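Local coordinates for SusD superfamily protein (Bacteroides vulgatus ATCC 8482, PDB 3JQ0) that probably binds nutrient glycans at the outer membrane, as other members of the SusD family do, although its own ligand is not established, at residues Y398-E401 with H402-E405; E385-A388 with V389-R392; F309-D313 with T314-T318; A430-A433 with I434-E437. All coordinates share one frame; numbering follows the deposited sequence.

Contact 1: Y398-E401 with H402-E405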
loop_
_atom_site.group_PDB
_atom_site.type_symbol
_atom_site.label_atom_id
_atom_site.label_comp_id
_atom_site.label_asym_id
_atom_site.label_seq_id
_atom_site.Cartn_x
_atom_site.Cartn_y
_atom_site.Cartn_z
ATOM N N TYR A 398 -27.194 2.695 6.899
ATOM C CA TYR A 398 -27.470 2.026 5.658
ATOM C C TYR A 398 -27.136 0.560 5.751
ATOM O O TYR A 398 -27.884 -0.289 5.272
ATOM C CB TYR A 398 -26.682 2.688 4.535
ATOM C CG TYR A 398 -27.017 2.160 3.180
ATOM C CD1 TYR A 398 -26.399 1.034 2.668
ATOM C CD2 TYR A 398 -27.988 2.766 2.405
ATOM C CE1 TYR A 398 -26.763 0.520 1.418
ATOM C CE2 TYR A 398 -28.344 2.287 1.147
ATOM C CZ TYR A 398 -27.733 1.170 0.664
ATOM O OH TYR A 398 -28.098 0.684 -0.564
ATOM N N PHE A 399 -26.018 0.219 6.359
ATOM C CA PHE A 399 -25.597 -1.183 6.476
ATOM C C PHE A 399 -26.700 -1.992 7.166
ATOM O O PHE A 399 -27.087 -3.059 6.683
ATOM C CB PHE A 399 -24.298 -1.242 7.246
ATOM C CG PHE A 399 -23.750 -2.627 7.392
ATOM C CD1 PHE A 399 -23.009 -3.194 6.401
ATOM C CD2 PHE A 399 -24.000 -3.356 8.552
ATOM C CE1 PHE A 399 -22.525 -4.549 6.543
ATOM C CE2 PHE A 399 -23.531 -4.658 8.730
ATOM C CZ PHE A 399 -22.779 -5.215 7.758
ATOM N N ASN A 400 -27.184 -1.495 8.283
ATOM C CA ASN A 400 -28.189 -2.230 9.062
ATOM C C ASN A 400 -29.510 -2.388 8.352
ATOM O O ASN A 400 -30.242 -3.312 8.679
ATOM C CB ASN A 400 -28.365 -1.574 10.434
ATOM C CG ASN A 400 -27.157 -1.822 11.371
ATOM O OD1 ASN A 400 -26.398 -2.766 11.178
ATOM N ND2 ASN A 400 -26.961 -0.933 12.375
ATOM N N GLU A 401 -29.816 -1.497 7.415
ATOM C CA GLU A 401 -31.029 -1.540 6.649
ATOM C C GLU A 401 -30.884 -2.442 5.423
ATOM O O GLU A 401 -31.886 -2.798 4.801
ATOM C CB GLU A 401 -31.401 -0.130 6.142
ATOM C CG GLU A 401 -31.828 0.955 7.098
ATOM C CD GLU A 401 -31.742 2.479 6.493
ATOM O OE1 GLU A 401 -30.971 2.889 5.471
ATOM O OE2 GLU A 401 -32.443 3.324 7.138
ATOM N N HIS A 402 -29.649 -2.748 5.014
ATOM C CA HIS A 402 -29.419 -3.436 3.734
ATOM C C HIS A 402 -28.510 -4.657 3.858
ATOM O O HIS A 402 -27.849 -5.042 2.881
ATOM C CB HIS A 402 -28.854 -2.469 2.673
ATOM C CG HIS A 402 -29.809 -1.377 2.334
ATOM N ND1 HIS A 402 -30.823 -1.499 1.408
ATOM C CD2 HIS A 402 -29.934 -0.148 2.875
ATOM C CE1 HIS A 402 -31.505 -0.368 1.368
ATOM N NE2 HIS A 402 -30.984 0.468 2.232
ATOM N N LYS A 403 -28.505 -5.302 5.021
ATOM C CA LYS A 403 -27.659 -6.465 5.225
ATOM C C LYS A 403 -27.915 -7.566 4.195
ATOM O O LYS A 403 -26.958 -8.237 3.784
ATOM C CB LYS A 403 -27.775 -7.063 6.630
ATOM C CG LYS A 403 -27.258 -6.215 7.712
ATOM C CD LYS A 403 -27.546 -6.808 9.120
ATOM C CE LYS A 403 -26.853 -6.004 10.212
ATOM N NZ LYS A 403 -27.390 -6.433 11.540
ATOM N N ALA A 404 -29.165 -7.763 3.805
ATOM C CA ALA A 404 -29.488 -8.816 2.877
ATOM C C ALA A 404 -28.896 -8.582 1.480
ATOM O O ALA A 404 -28.866 -9.508 0.664
ATOM C CB ALA A 404 -31.013 -9.020 2.801
ATOM N N GLU A 405 -28.510 -7.346 1.192
ATOM C CA GLU A 405 -27.935 -6.940 -0.095
ATOM C C GLU A 405 -26.403 -6.828 -0.062
ATOM O O GLU A 405 -25.740 -7.200 -1.017
ATOM C CB GLU A 405 -28.492 -5.583 -0.555
ATOM C CG GLU A 405 -29.990 -5.505 -0.802
ATOM C CD GLU A 405 -30.463 -4.068 -0.778
ATOM O OE1 GLU A 405 -29.934 -3.223 -1.524
ATOM O OE2 GLU A 405 -31.287 -3.764 0.087
HETATM O O HOH W 1 -27.637 -2.002 -0.920
HETATM O O HOH W 2 -30.697 -5.369 7.125
HETATM O O HOH W 3 -30.095 -4.686 11.129
HETATM O O HOH W 4 -31.599 -6.255 4.616
HETATM O O HOH W 5 -31.948 3.028 2.703
HETATM O O HOH W 6 -32.525 -5.229 2.461
#

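Contact 2: E385-A388 with V389-R392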
loop_
_atom_site.group_PDB
_atom_site.type_symbol
_atom_site.label_atom_id
_atom_site.label_comp_id
_atom_site.label_asym_id
_atom_site.label_seq_id
_atom_site.Cartn_x
_atom_site.Cartn_y
_atom_site.Cartn_z
ATOM N N GLU A 385 -14.890 -9.694 10.676
ATOM C CA GLU A 385 -13.886 -8.804 10.145
ATOM C C GLU A 385 -14.342 -8.135 8.843
ATOM O O GLU A 385 -14.249 -6.907 8.675
ATOM C CB GLU A 385 -12.569 -9.537 9.889
ATOM C CG GLU A 385 -11.821 -9.992 11.093
ATOM C CD GLU A 385 -12.352 -11.256 11.743
ATOM O OE1 GLU A 385 -13.121 -11.978 11.100
ATOM O OE2 GLU A 385 -11.916 -11.540 12.863
ATOM N N ILE A 386 -14.891 -8.932 7.942
ATOM C CA ILE A 386 -15.363 -8.394 6.675
ATOM C C ILE A 386 -16.471 -7.373 6.925
ATOM O O ILE A 386 -16.480 -6.288 6.361
ATOM C CB ILE A 386 -15.817 -9.499 5.685
ATOM C CG1 ILE A 386 -14.656 -10.451 5.374
ATOM C CG2 ILE A 386 -16.430 -8.891 4.450
ATOM C CD1 ILE A 386 -15.048 -11.692 4.587
ATOM N N ASN A 387 -17.445 -7.749 7.758
ATOM C CA ASN A 387 -18.579 -6.862 7.999
ATOM C C ASN A 387 -18.228 -5.650 8.841
ATOM O O ASN A 387 -18.911 -4.637 8.692
ATOM C CB ASN A 387 -19.788 -7.633 8.546
ATOM C CG ASN A 387 -20.495 -8.366 7.458
ATOM O OD1 ASN A 387 -20.450 -7.983 6.302
ATOM N ND2 ASN A 387 -21.195 -9.465 7.802
ATOM N N ALA A 388 -17.181 -5.687 9.674
ATOM C CA ALA A 388 -16.766 -4.466 10.388
ATOM C C ALA A 388 -16.304 -3.437 9.334
ATOM O O ALA A 388 -16.635 -2.259 9.429
ATOM C CB ALA A 388 -15.634 -4.792 11.377
ATOM N N VAL A 389 -15.514 -3.869 8.367
ATOM C CA VAL A 389 -15.021 -3.020 7.307
ATOM C C VAL A 389 -16.179 -2.522 6.424
ATOM O O VAL A 389 -16.276 -1.322 6.078
ATOM C CB VAL A 389 -13.892 -3.658 6.528
ATOM C CG1 VAL A 389 -13.466 -2.779 5.353
ATOM C CG2 VAL A 389 -12.719 -3.940 7.433
ATOM N N ARG A 390 -17.085 -3.419 6.033
ATOM C CA ARG A 390 -18.237 -3.007 5.236
ATOM C C ARG A 390 -19.152 -2.040 5.959
ATOM O O ARG A 390 -19.614 -1.063 5.379
ATOM C CB ARG A 390 -19.042 -4.220 4.741
ATOM C CG ARG A 390 -18.303 -5.101 3.772
ATOM C CD ARG A 390 -19.141 -6.221 3.213
ATOM N NE ARG A 390 -18.386 -6.969 2.223
ATOM C CZ ARG A 390 -18.876 -7.951 1.492
ATOM N NH1 ARG A 390 -20.150 -8.306 1.620
ATOM N NH2 ARG A 390 -18.107 -8.652 0.700
ATOM N N GLU A 391 -19.409 -2.300 7.245
ATOM C CA GLU A 391 -20.298 -1.421 7.988
ATOM C C GLU A 391 -19.731 -0.001 7.998
ATOM O O GLU A 391 -20.454 0.986 7.889
ATOM C CB GLU A 391 -20.519 -1.947 9.407
ATOM C CG GLU A 391 -21.423 -1.046 10.207
ATOM C CD GLU A 391 -21.853 -1.617 11.569
ATOM O OE1 GLU A 391 -21.639 -2.814 11.814
ATOM O OE2 GLU A 391 -22.458 -0.873 12.372
ATOM N N ARG A 392 -18.401 0.129 8.143
ATOM C CA ARG A 392 -17.767 1.448 8.123
ATOM C C ARG A 392 -17.930 2.098 6.745
ATOM O O ARG A 392 -18.121 3.307 6.657
ATOM C CB ARG A 392 -16.331 1.338 8.563
ATOM C CG ARG A 392 -15.632 2.713 8.747
ATOM C CD ARG A 392 -14.882 3.249 7.512
ATOM N NE ARG A 392 -13.765 2.426 7.087
ATOM C CZ ARG A 392 -12.605 2.362 7.735
ATOM N NH1 ARG A 392 -12.400 3.068 8.839
ATOM N NH2 ARG A 392 -11.648 1.585 7.286
HETATM O O HOH W 7 -20.729 -5.362 11.205
#

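Contact 3: F309-D313 with T314-T318. With SO4 (sulfate ion), chain I.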
loop_
_atom_site.group_PDB
_atom_site.type_symbol
_atom_site.label_atom_id
_atom_site.label_comp_id
_atom_site.label_asym_id
_atom_site.label_seq_id
_atom_site.Cartn_x
_atom_site.Cartn_y
_atom_site.Cartn_z
ATOM N N PHE A 309 -17.734 -0.646 -7.035
ATOM C CA PHE A 309 -18.410 -0.394 -5.742
ATOM C C PHE A 309 -19.901 -0.474 -5.916
ATOM O O PHE A 309 -20.461 0.021 -6.907
ATOM C CB PHE A 309 -18.052 1.025 -5.251
ATOM C CG PHE A 309 -16.583 1.243 -5.051
ATOM C CD1 PHE A 309 -15.827 1.694 -6.113
ATOM C CD2 PHE A 309 -15.979 1.052 -3.824
ATOM C CE1 PHE A 309 -14.446 1.934 -5.968
ATOM C CE2 PHE A 309 -14.607 1.287 -3.673
ATOM C CZ PHE A 309 -13.868 1.712 -4.734
ATOM N N ARG A 310 -20.553 -1.037 -4.928
ATOM C CA ARG A 310 -22.000 -1.001 -4.860
ATOM C C ARG A 310 -22.480 0.392 -4.495
ATOM O O ARG A 310 -21.788 1.180 -3.841
ATOM C CB ARG A 310 -22.528 -1.996 -3.810
ATOM C CG ARG A 310 -22.063 -3.442 -3.983
ATOM C CD ARG A 310 -22.449 -4.049 -5.347
ATOM N NE ARG A 310 -23.874 -3.921 -5.664
ATOM C CZ ARG A 310 -24.843 -4.667 -5.126
ATOM N NH1 ARG A 310 -24.557 -5.696 -4.367
ATOM N NH2 ARG A 310 -26.103 -4.412 -5.419
ATOM N N ASN A 311 -23.730 0.683 -4.873
ATOM C CA ASN A 311 -24.288 1.968 -4.529
ATOM C C ASN A 311 -24.259 2.165 -3.007
ATOM O O ASN A 311 -24.508 1.231 -2.230
ATOM C CB ASN A 311 -25.714 2.081 -5.043
ATOM C CG ASN A 311 -25.810 2.182 -6.568
ATOM O OD1 ASN A 311 -24.851 2.312 -7.335
ATOM N ND2 ASN A 311 -27.047 2.103 -7.021
ATOM N N ASN A 312 -23.971 3.386 -2.609
ATOM C CA ASN A 312 -23.942 3.814 -1.236
ATOM C C ASN A 312 -22.720 3.339 -0.443
ATOM O O ASN A 312 -22.608 3.653 0.758
ATOM C CB ASN A 312 -25.280 3.488 -0.528
ATOM C CG ASN A 312 -26.456 4.063 -1.287
ATOM O OD1 ASN A 312 -27.303 3.329 -1.856
ATOM N ND2 ASN A 312 -26.409 5.357 -1.416
ATOM N N ASP A 313 -21.761 2.693 -1.094
ATOM C CA ASP A 313 -20.455 2.450 -0.500
ATOM C C ASP A 313 -19.695 3.781 -0.612
ATOM O O ASP A 313 -19.353 4.215 -1.704
ATOM C CB ASP A 313 -19.753 1.313 -1.229
ATOM C CG ASP A 313 -18.384 1.026 -0.689
ATOM O OD1 ASP A 313 -17.790 1.830 0.069
ATOM O OD2 ASP A 313 -17.869 -0.086 -1.046
ATOM N N THR A 314 -19.462 4.450 0.501
ATOM C CA THR A 314 -18.842 5.761 0.466
ATOM C C THR A 314 -17.393 5.726 -0.023
ATOM O O THR A 314 -16.842 6.759 -0.431
ATOM C CB THR A 314 -18.884 6.518 1.831
ATOM O OG1 THR A 314 -17.889 5.952 2.684
ATOM C CG2 THR A 314 -20.245 6.498 2.492
ATOM N N ARG A 315 -16.790 4.542 -0.056
ATOM C CA ARG A 315 -15.436 4.452 -0.588
ATOM C C ARG A 315 -15.379 4.809 -2.075
ATOM O O ARG A 315 -14.333 5.189 -2.583
ATOM C CB ARG A 315 -14.847 3.075 -0.395
ATOM C CG ARG A 315 -14.775 2.688 1.072
ATOM C CD ARG A 315 -14.251 1.276 1.276
ATOM N NE ARG A 315 -15.267 0.305 0.810
ATOM C CZ ARG A 315 -15.305 -0.962 1.178
ATOM N NH1 ARG A 315 -14.340 -1.497 1.902
ATOM N NH2 ARG A 315 -16.323 -1.708 0.779
ATOM N N TRP A 316 -16.482 4.598 -2.780
ATOM C CA TRP A 316 -16.560 4.819 -4.216
ATOM C C TRP A 316 -16.196 6.250 -4.600
ATOM O O TRP A 316 -15.205 6.488 -5.301
ATOM C CB TRP A 316 -17.956 4.456 -4.700
ATOM C CG TRP A 316 -18.223 4.511 -6.155
ATOM C CD1 TRP A 316 -17.346 4.818 -7.143
ATOM C CD2 TRP A 316 -19.484 4.236 -6.773
ATOM N NE1 TRP A 316 -18.001 4.738 -8.357
ATOM C CE2 TRP A 316 -19.300 4.373 -8.159
ATOM C CE3 TRP A 316 -20.713 3.831 -6.301
ATOM C CZ2 TRP A 316 -20.318 4.134 -9.070
ATOM C CZ3 TRP A 316 -21.712 3.594 -7.204
ATOM C CH2 TRP A 316 -21.535 3.755 -8.572
ATOM N N THR A 317 -16.989 7.212 -4.123
ATOM C CA THR A 317 -16.798 8.605 -4.529
ATOM C C THR A 317 -15.772 9.323 -3.670
ATOM O O THR A 317 -15.388 10.444 -3.993
ATOM C CB THR A 317 -18.118 9.322 -4.527
ATOM O OG1 THR A 317 -18.708 9.207 -3.246
ATOM C CG2 THR A 317 -19.056 8.752 -5.588
ATOM N N THR A 318 -15.286 8.679 -2.612
ATOM C CA THR A 318 -14.117 9.192 -1.889
ATOM C C THR A 318 -12.837 8.789 -2.649
ATOM O O THR A 318 -11.892 9.584 -2.759
ATOM C CB THR A 318 -14.119 8.711 -0.431
ATOM O OG1 THR A 318 -15.205 9.321 0.252
ATOM C CG2 THR A 318 -12.818 9.031 0.270
HETATM S S SO4 I . -25.932 -1.340 -7.498
HETATM O O1 SO4 I . -25.349 -1.032 -8.830
HETATM O O2 SO4 I . -26.801 -2.513 -7.497
HETATM O O3 SO4 I . -24.763 -1.412 -6.698
HETATM O O4 SO4 I . -26.826 -0.223 -7.307
HETATM O O HOH W 8 -19.748 6.672 -2.791
#

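Contact 4: A430-A433 with I434-E437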
loop_
_atom_site.group_PDB
_atom_site.type_symbol
_atom_site.label_atom_id
_atom_site.label_comp_id
_atom_site.label_asym_id
_atom_site.label_seq_id
_atom_site.Cartn_x
_atom_site.Cartn_y
_atom_site.Cartn_z
ATOM N N ALA A 430 -14.940 -17.146 0.261
ATOM C CA ALA A 430 -14.401 -16.171 1.212
ATOM C C ALA A 430 -13.101 -15.517 0.759
ATOM O O ALA A 430 -12.927 -14.329 0.972
ATOM C CB ALA A 430 -14.246 -16.852 2.548
ATOM N N LEU A 431 -12.203 -16.276 0.116
ATOM C CA LEU A 431 -10.993 -15.669 -0.397
ATOM C C LEU A 431 -11.262 -14.593 -1.438
ATOM O O LEU A 431 -10.708 -13.489 -1.346
ATOM C CB LEU A 431 -10.016 -16.703 -0.984
ATOM C CG LEU A 431 -9.358 -17.629 0.013
ATOM C CD1 LEU A 431 -8.482 -18.620 -0.749
ATOM C CD2 LEU A 431 -8.533 -16.890 1.111
ATOM N N GLU A 432 -12.142 -14.857 -2.397
ATOM C CA GLU A 432 -12.536 -13.868 -3.336
ATOM C C GLU A 432 -13.181 -12.684 -2.659
ATOM O O GLU A 432 -12.939 -11.530 -3.044
ATOM C CB GLU A 432 -13.436 -14.478 -4.398
ATOM C CG GLU A 432 -12.727 -15.359 -5.406
ATOM C CD GLU A 432 -11.992 -14.634 -6.512
ATOM O OE1 GLU A 432 -11.942 -13.367 -6.543
ATOM O OE2 GLU A 432 -11.480 -15.362 -7.397
ATOM N N ALA A 433 -14.022 -12.933 -1.663
ATOM C CA ALA A 433 -14.678 -11.820 -0.988
ATOM C C ALA A 433 -13.669 -10.900 -0.312
ATOM O O ALA A 433 -13.853 -9.683 -0.293
ATOM C CB ALA A 433 -15.719 -12.307 0.051
ATOM N N ILE A 434 -12.613 -11.465 0.265
ATOM C CA ILE A 434 -11.587 -10.660 0.937
ATOM C C ILE A 434 -10.755 -9.913 -0.110
ATOM O O ILE A 434 -10.429 -8.747 0.100
ATOM C CB ILE A 434 -10.721 -11.510 1.860
ATOM C CG1 ILE A 434 -11.584 -12.052 3.015
ATOM C CG2 ILE A 434 -9.576 -10.672 2.448
ATOM C CD1 ILE A 434 -10.927 -13.210 3.766
ATOM N N LEU A 435 -10.446 -10.542 -1.252
ATOM C CA LEU A 435 -9.768 -9.801 -2.328
ATOM C C LEU A 435 -10.611 -8.601 -2.749
ATOM O O LEU A 435 -10.078 -7.510 -2.933
ATOM C CB LEU A 435 -9.491 -10.680 -3.537
ATOM C CG LEU A 435 -8.378 -11.700 -3.391
ATOM C CD1 LEU A 435 -8.320 -12.518 -4.684
ATOM C CD2 LEU A 435 -7.024 -11.069 -3.100
ATOM N N LYS A 436 -11.912 -8.797 -2.911
ATOM C CA LYS A 436 -12.809 -7.716 -3.329
ATOM C C LYS A 436 -12.809 -6.625 -2.293
ATOM O O LYS A 436 -12.772 -5.436 -2.609
ATOM C CB LYS A 436 -14.195 -8.311 -3.554
ATOM C CG LYS A 436 -15.308 -7.267 -3.785
ATOM C CD LYS A 436 -16.639 -7.890 -4.196
ATOM C CE LYS A 436 -17.314 -8.678 -3.093
ATOM N NZ LYS A 436 -18.554 -9.364 -3.590
ATOM N N GLU A 437 -12.876 -7.017 -1.021
ATOM C CA GLU A 437 -12.936 -6.039 0.064
ATOM C C GLU A 437 -11.652 -5.209 0.083
ATOM O O GLU A 437 -11.708 -3.978 0.250
ATOM C CB GLU A 437 -13.206 -6.691 1.400
ATOM C CG GLU A 437 -13.750 -5.707 2.423
ATOM C CD GLU A 437 -15.120 -5.177 2.056
ATOM O OE1 GLU A 437 -15.908 -5.936 1.418
ATOM O OE2 GLU A 437 -15.409 -4.004 2.366
HETATM O O HOH W 9 -15.838 -7.893 -0.367
#

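Contact 1: Y398-E401 with H402-E405
A chi1 of -174° swings the Tyr398 ring away from its own N, while CG of His402 stays beside its backbone N, and the phenol and imidazole rings of these two residues come face to face. They form an offset stack with centroids 3.9 Å apart and planes inclined by 21°. The overlap is uneven: His402 CD2 sits over the centre of the phenol ring, whereas Tyr398 CZ lies toward the rim of the imidazole, whose opposite face carries Glu401 O. Both nitrogens of the imidazole have partners in the ring plane. In the conformer of Glu405 described, His402 ND1 donates to Glu405 OE2 over 2.7 Å in an almost straight bond (174°), and a water joins Tyr398 OH to Glu405 OE1, 2.7 Å from each. His402 NE2 meets another water, which also donates to Glu401 OE1. The backbone setting is a junction of two short helices: His402 leaves helix 396-401 and stands at the N-cap position of helix 403-406, while its N donates to Phe399 O (3.1 Å). With an alanine at Tyr398 the phenol is gone, and the imidazole would probably be freer to tilt and the bridging water would lose its hydroxyl partner. On the flank, Lys403 runs extended across Phe399 at about a right angle, its CE 3.9 Å from Phe399 CE2. The same CE lies 3.4 Å from Asn400 OD1, and a water that donates to Asn400 O is held only weakly by Lys403 NZ. Phe399 itself turns to helix 383-394, packing on Asn387, Arg390 and Glu391.

Contact 2: E385-A388 with V389-R392
Ile386 and Arg390, one helical turn apart, lie side by side and point the same way. The arginine can be followed outward: its CB rests 3.7 Å from Ile386 O, and CG comes closer to that same oxygen, at 3.4 Å. Its CD is 3.8 Å from Asn387 OD1 and also near Ile386 CG2. From CG to NE the chain is extended (chi2 -175°, chi3 176°), which carries the guanidinium along the isoleucine until Ile386 CG2 lies over one of its faces, 3.5 Å from Arg390 NE. At the tip, NE and NH2 form salt bridges with Glu437 and Asp426. A methionine in place of Arg390 would probably leave both carboxylates without this cationic mate. Asn387 OD1 has its polar partner in Tyr408 N.

A water spans Asn387 O, weakly, and Glu391 OE1. Beneath the side chains, Arg390 N donates to Ile386 O at 3.0 Å and Glu391 N to Asn387 O at 2.8 Å. These two backbone bonds, i to i+4, are those of a regular alpha-helix; helix 383-394 packs on helices 364-377 and 430-441, a buried helix-on-helix arrangement in keeping with the TPR-like helical scaffold of SusD proteins.

Contact 3: F309-D313 with T314-T318
Phe309 and Trp316 form the tight side of this contact. The backbone of the tryptophan lies over the phenylalanine: Trp316 CA stands 3.6 Å from the centroid of the Phe309 ring and only 11° off its normal, a CH-pi contact. The two rings are themselves nearly parallel (11°) but slid apart, so they barely overlap. Instead, Phe309 CB covers the indole near its rim, with Trp316 CB 3.5 Å from it. Next to this apolar patch the buried Asp313 is gripped side-on by Arg315. CG of Asp313 lies opposite its own N, which turns the carboxylate to the guanidinium. Arg315 NE meets Asp313 OD1 on its syn lone pair at 3.0 Å, and Arg315 NH2 meets Asp313 OD2 at 2.9 Å, close to the guanidinium plane. Asp313 OD1 also accepts from Arg315 N, the donor lying above the carboxylate plane. The backbone setting is a type II beta turn from Arg310 to Asp313 that leads into helix 315-319; the aspartate supplies a side-chain capping bond at the helix entrance while Asp313 O takes Trp316 N. Its carboxylate is probably stabilised as an anion by these donors. The far end of Arg315 continues the ion network, NH1 pairing with Glu437 and Glu441. The turn's outer side is looser and exposed. There a sulfate, probably from the crystallisation liquor, is held by Arg310 NE and NH2 and by Asn311 N, which donates to sulfate O3 at 3.0 Å; Arg310 NH1 turns to Asp411. A water donates to Asp313 O and accepts from Thr317 N.

Contact 4: A430-A433 with I434-E437
Backbone hydrogen bonds dominate where Ala430-Ala433 meets Ile434-Glu437. Ile434 N donates to Ala430 O (3.0 Å), Leu435 N to Leu431 O, Lys436 N to Glu432 O and Glu437 N to Ala433 O (2.9 Å): four successive i to i+4 bonds of helix 430-441.

Side chains brush the backbone carbonyls of the previous turn. CG1 of Ile434, beside the backbone N (chi1 -65°), lies back along the helix, 3.3 Å from Ala430 O, and its CD1 remains 3.6 Å from the same oxygen. Leu435 CG similarly approaches Leu431 O at 3.6 Å. The Glu432 and Leu435 side chains cross obliquely, OE1 to CD1 4.2 Å. Ile434 packs on Ala372 and Val376 of helix 364-377, Leu435 on Tyr459 and Tyr463 of helix 457-463.

The polar ends find partners in neighbouring parts of the fold. One water donates to both Ala433 O (2.7 Å) and Glu437 OE1 (2.6 Å), tying a carboxylate to the turn before it. Glu432 bonds to Tyr463 and Gln462, Lys436 NZ to Asp426 and Lys424 O. With these four bonds made within the helix and its charged ends met from elsewhere, this segment can lie largely buried; the flanking Arg315 and Arg390 probably favour ionised Glu437.

Overall arrangement
Glu437 joins three of the four contacts: its OE1 takes Arg390 NE of contact 2 at 2.8 Å, and its OE2 takes Arg315 NH1 of contact 3, also at 2.8 Å. Contacts 2 and 4, centres 12 Å apart, also share an apolar seam, Ile386 CD1 to Ile434 CG1 at 3.8 Å. Contact 1 is more peripheral, its centre about 29 Å from the centre of the chain. It meets contact 2 where Phe399 CD1 lies 3.6 Å from Glu391 CA, and contact 3 where Tyr398 OH is 3.0 Å from Asn312 OD1, a probable hydrogen bond. A glycerol, probably from the crystallisation liquor, though such molecules often mark pockets, lies about 4 Å from the Trp316 side chain of contact 3.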